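Local coordinates for secretory pathway GDP dissociation inhibitor (Saccharomyces cerevisiae, PDB 2BCG), which inhibits GDP dissociation from the Rab GTPase SEC4, is essential to the yeast secretory pathway, and extracts GDP-bound YPT7 from vacuolar membranes, at residues L86-L91 against L363-T368; I370-D373 against I377-E380. All blocks are in the same frame, centred on the assembly; numbering follows the deposited sequence.

Contact 1: residues L86-L91 against L363-T368; sequences LIPKFL and LAIIST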
# COMPACT_ATOMS: atom_id res chain seq x y z
N LEU A 86 -8.51 -6.03 3.95
CA LEU A 86 -9.05 -6.60 5.18
C LEU A 86 -9.41 -5.51 6.19
O LEU A 86 -10.30 -5.69 7.02
CB LEU A 86 -8.01 -7.54 5.78
CG LEU A 86 -7.65 -8.80 4.94
CD1 LEU A 86 -6.52 -9.57 5.58
CD2 LEU A 86 -8.83 -9.72 4.83
N ILE A 87 -8.70 -4.37 6.10
CA ILE A 87 -8.89 -3.25 7.02
C ILE A 87 -9.02 -1.94 6.22
O ILE A 87 -8.06 -1.52 5.58
CB ILE A 87 -7.73 -3.13 8.06
CG1 ILE A 87 -7.67 -4.42 8.88
CG2 ILE A 87 -7.95 -1.85 8.92
CD1 ILE A 87 -6.59 -4.40 9.96
N PRO A 88 -10.21 -1.30 6.26
CA PRO A 88 -10.40 -0.16 5.39
C PRO A 88 -9.64 1.09 5.87
O PRO A 88 -9.70 1.46 7.04
CB PRO A 88 -11.92 0.04 5.41
CG PRO A 88 -12.32 -0.45 6.77
CD PRO A 88 -11.41 -1.59 7.08
N LYS A 89 -8.95 1.75 4.96
CA LYS A 89 -8.33 3.05 5.27
C LYS A 89 -8.26 3.85 3.98
O LYS A 89 -7.97 3.25 2.91
CB LYS A 89 -6.88 2.91 5.76
CG LYS A 89 -6.71 2.06 6.98
CD LYS A 89 -7.05 2.86 8.23
CE LYS A 89 -6.95 1.99 9.45
NZ LYS A 89 -7.27 2.82 10.66
N PHE A 90 -8.53 5.16 4.08
CA PHE A 90 -8.15 6.12 3.06
C PHE A 90 -6.88 6.90 3.43
O PHE A 90 -6.44 6.87 4.59
CB PHE A 90 -9.30 7.09 2.83
CG PHE A 90 -10.53 6.43 2.23
CD1 PHE A 90 -11.78 6.51 2.85
CD2 PHE A 90 -10.44 5.73 1.02
CE1 PHE A 90 -12.92 5.91 2.26
CE2 PHE A 90 -11.57 5.12 0.45
CZ PHE A 90 -12.81 5.23 1.07
N LEU A 91 -6.30 7.60 2.46
CA LEU A 91 -5.17 8.53 2.77
C LEU A 91 -5.67 9.99 2.76
O LEU A 91 -6.26 10.41 1.78
CB LEU A 91 -4.08 8.41 1.69
CG LEU A 91 -3.16 7.18 1.74
CD1 LEU A 91 -3.90 5.94 1.20
CD2 LEU A 91 -1.87 7.42 0.97
N LEU A 363 -17.10 -2.79 -3.49
CA LEU A 363 -16.76 -3.29 -2.17
C LEU A 363 -17.19 -2.20 -1.18
O LEU A 363 -16.86 -1.03 -1.34
CB LEU A 363 -15.24 -3.50 -2.04
CG LEU A 363 -14.64 -4.64 -2.90
CD1 LEU A 363 -13.13 -4.62 -2.84
CD2 LEU A 363 -15.18 -5.97 -2.40
N ALA A 364 -17.91 -2.60 -0.16
CA ALA A 364 -18.35 -1.66 0.87
C ALA A 364 -17.95 -2.28 2.18
O ALA A 364 -18.48 -3.35 2.56
CB ALA A 364 -19.85 -1.45 0.81
N ILE A 365 -16.98 -1.67 2.84
CA ILE A 365 -16.51 -2.22 4.09
C ILE A 365 -17.00 -1.35 5.23
O ILE A 365 -16.71 -0.15 5.30
CB ILE A 365 -14.99 -2.32 4.13
CG1 ILE A 365 -14.48 -3.11 2.91
CG2 ILE A 365 -14.59 -3.00 5.44
CD1 ILE A 365 -12.95 -3.36 2.93
N ILE A 366 -17.81 -1.94 6.10
CA ILE A 366 -18.45 -1.22 7.20
C ILE A 366 -17.64 -1.54 8.45
O ILE A 366 -17.26 -2.70 8.68
CB ILE A 366 -19.90 -1.70 7.42
CG1 ILE A 366 -20.78 -1.44 6.16
CG2 ILE A 366 -20.51 -1.03 8.64
CD1 ILE A 366 -22.05 -2.29 6.19
N SER A 367 -17.40 -0.53 9.28
CA SER A 367 -16.68 -0.82 10.53
C SER A 367 -17.09 0.09 11.66
O SER A 367 -17.48 1.24 11.44
CB SER A 367 -15.18 -0.77 10.31
OG SER A 367 -14.77 0.53 10.09
N THR A 368 -16.97 -0.44 12.87
CA THR A 368 -17.18 0.38 14.05
C THR A 368 -16.61 -0.39 15.24
O THR A 368 -16.35 -1.60 15.15
CB THR A 368 -18.68 0.67 14.26
OG1 THR A 368 -18.85 1.73 15.22
CG2 THR A 368 -19.43 -0.60 14.72

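Contact 2: residues I370-D373 against I377-E380; sequences IETD and IELE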
# COMPACT_ATOMS: atom_id res chain seq x y z
N ILE A 370 -17.29 -2.13 18.52
CA ILE A 370 -18.43 -2.84 19.05
C ILE A 370 -18.81 -2.25 20.41
O ILE A 370 -17.94 -2.05 21.27
CB ILE A 370 -18.09 -4.35 19.15
CG1 ILE A 370 -18.00 -4.98 17.77
CG2 ILE A 370 -19.15 -5.14 19.98
CD1 ILE A 370 -17.30 -6.33 17.77
N GLU A 371 -20.10 -1.97 20.59
CA GLU A 371 -20.60 -1.50 21.90
C GLU A 371 -21.80 -2.30 22.42
O GLU A 371 -22.34 -1.97 23.49
CB GLU A 371 -20.91 0.00 21.89
CG GLU A 371 -22.01 0.42 20.91
CD GLU A 371 -22.23 1.91 20.91
OE1 GLU A 371 -23.34 2.36 21.34
OE2 GLU A 371 -21.30 2.64 20.49
N THR A 372 -22.22 -3.32 21.69
CA THR A 372 -23.33 -4.15 22.17
C THR A 372 -22.96 -5.64 22.18
O THR A 372 -21.84 -6.03 21.82
CB THR A 372 -24.63 -4.01 21.33
OG1 THR A 372 -24.53 -4.78 20.13
CG2 THR A 372 -24.93 -2.54 21.02
N ASP A 373 -23.93 -6.45 22.57
CA ASP A 373 -23.68 -7.87 22.66
C ASP A 373 -24.05 -8.61 21.39
O ASP A 373 -23.87 -9.82 21.30
CB ASP A 373 -24.41 -8.44 23.87
CG ASP A 373 -23.92 -7.80 25.18
OD1 ASP A 373 -22.68 -7.66 25.38
OD2 ASP A 373 -24.77 -7.41 26.00
N ILE A 377 -25.84 -6.90 14.57
CA ILE A 377 -27.01 -6.01 14.60
C ILE A 377 -26.62 -4.50 14.64
O ILE A 377 -27.35 -3.64 14.12
CB ILE A 377 -27.96 -6.36 15.79
CG1 ILE A 377 -28.52 -7.79 15.63
CG2 ILE A 377 -29.06 -5.30 15.99
CD1 ILE A 377 -28.48 -8.42 14.21
N GLU A 378 -25.48 -4.20 15.25
CA GLU A 378 -25.01 -2.81 15.35
C GLU A 378 -24.83 -2.23 13.97
O GLU A 378 -24.98 -1.01 13.78
CB GLU A 378 -23.68 -2.73 16.09
CG GLU A 378 -23.85 -2.99 17.57
CD GLU A 378 -22.52 -2.97 18.30
OE1 GLU A 378 -22.22 -3.99 18.95
OE2 GLU A 378 -21.80 -1.95 18.22
N LEU A 379 -24.47 -3.09 13.01
CA LEU A 379 -24.21 -2.60 11.64
C LEU A 379 -25.45 -2.45 10.78
O LEU A 379 -25.35 -1.93 9.66
CB LEU A 379 -23.23 -3.53 10.92
CG LEU A 379 -21.88 -3.66 11.64
CD1 LEU A 379 -20.89 -4.39 10.74
CD2 LEU A 379 -21.35 -2.28 12.04
N GLU A 380 -26.60 -2.93 11.27
CA GLU A 380 -27.83 -2.90 10.44
C GLU A 380 -28.11 -1.52 9.76
O GLU A 380 -28.42 -1.50 8.57
CB GLU A 380 -29.04 -3.45 11.20
CG GLU A 380 -30.31 -3.70 10.32
CD GLU A 380 -30.11 -4.68 9.13
OE1 GLU A 380 -29.11 -5.44 9.04
OE2 GLU A 380 -31.02 -4.70 8.27

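Contact 1: residues L86-L91 against L363-T368
Pro88 sets the methylene side of its ring against Ile365, and this pair makes up most of the contact. The touching branch of the isoleucine is CG2: it lies 3.7 Å from Pro88 CG, and Pro88 CD follows at 3.8 Å from the same methyl. Pro88 CB stands 4.0 Å from Ile365 CG2 and 4.1 Å from Ile365 CB, so three successive ring carbons share one methyl group while the two side chains meet at a slant. The first torsion of Ile365 explains which branch is used: with chi1 at -54°, CG1 stands anti to the carbonyl carbon and CG2 anti to the backbone N, which brings the short branch to the proline. The longer branch, extended through CD1, runs past the ring, its CD1 coming no nearer than 4.3 Å to Pro88 CB.

Two residues further along, on the same face of the strand, Ser367 reaches the ring more loosely, with its OG 4.2 Å from Pro88 CG, a contact of oxygen with carbon and not a polar bond. The strand is an inner member of a mixed sheet. Pro88 also touches Ala348 and Arg312, on the two strands flanking it, and therefore rests across three strands of that sheet. The next residue, Lys89, forms a salt bridge with Asp418, and Phe90 a backbone bond with Ser421, polar ties close by.

Chemically, then, the loop joining strands 84-85 and 91-92 meets this sheet strand at Pro88, which has no backbone N-H to offer, and the patch rests on shape and van der Waals contact rather than directional bonds.

Contact 2: residues I370-D373 against I377-E380
Glu378 OE1 is gripped by two groups of Thr372, its hydroxyl OG1 at 2.7 Å and its backbone N at 2.8 Å. The motif is an ST turn whose hydroxyl is used twice: Thr372 OG1 accepts from the backbone N of Lys374 and donates to the carboxylate of Glu378 in the short, weakly bonded helical turn that follows. Both donors reach OE1 from the same face of the carboxylate plane, the backbone N steeply, 61° out of it. The second oxygen is held differently: Glu371 N meets Glu378 OE2 at 2.9 Å on the syn side, tilted 23° out of the plane, in a nearly straight bond of 167°. Consecutive backbone N-H groups thus take one carboxylate oxygen each, which fixes the rotation of the group. OE2 also forms a salt bridge with Arg341, which probably balances the charge of Glu378 and eases its nearness to Glu371, whose own carboxylate bonds to the backbone N of Lys342.

The glutamate chain is extended and comes from the direction opposite to the Thr372 side chain. A leucine in place of Glu378 would probably leave the N-H groups of Glu371 and Thr372 and the Thr372 hydroxyl without this acceptor, and Arg341 without its salt-bridge partner. Carbon packs beside the polar bonds, Thr372 CG2 3.6 Å from Glu378 CG; the Ile370 methyl CG2 lies against an oxygen, 3.4 Å from Glu378 OE1.

Overall arrangement
The two contacts follow one another along the chain, their centres about 17 Å apart: contact 1 uses strand 362-369, and contact 2 the turn leading from that strand into helix 375-378. Contact 1 is buried, about 9 Å from the centre of the chain, and joins segments 272 residues apart by apolar packing. Contact 2, about 21 Å out and partly exposed, is a local closure between segments four residues apart, made by a buried carboxylate and backbone N-H groups. Leu379 links them: its CD2 packs 3.7 Å from Ile366 CG2 and equally near Thr368 CG2, so Leu379, just after helix 375-378, packs on the strand face opposite the one that meets Pro88.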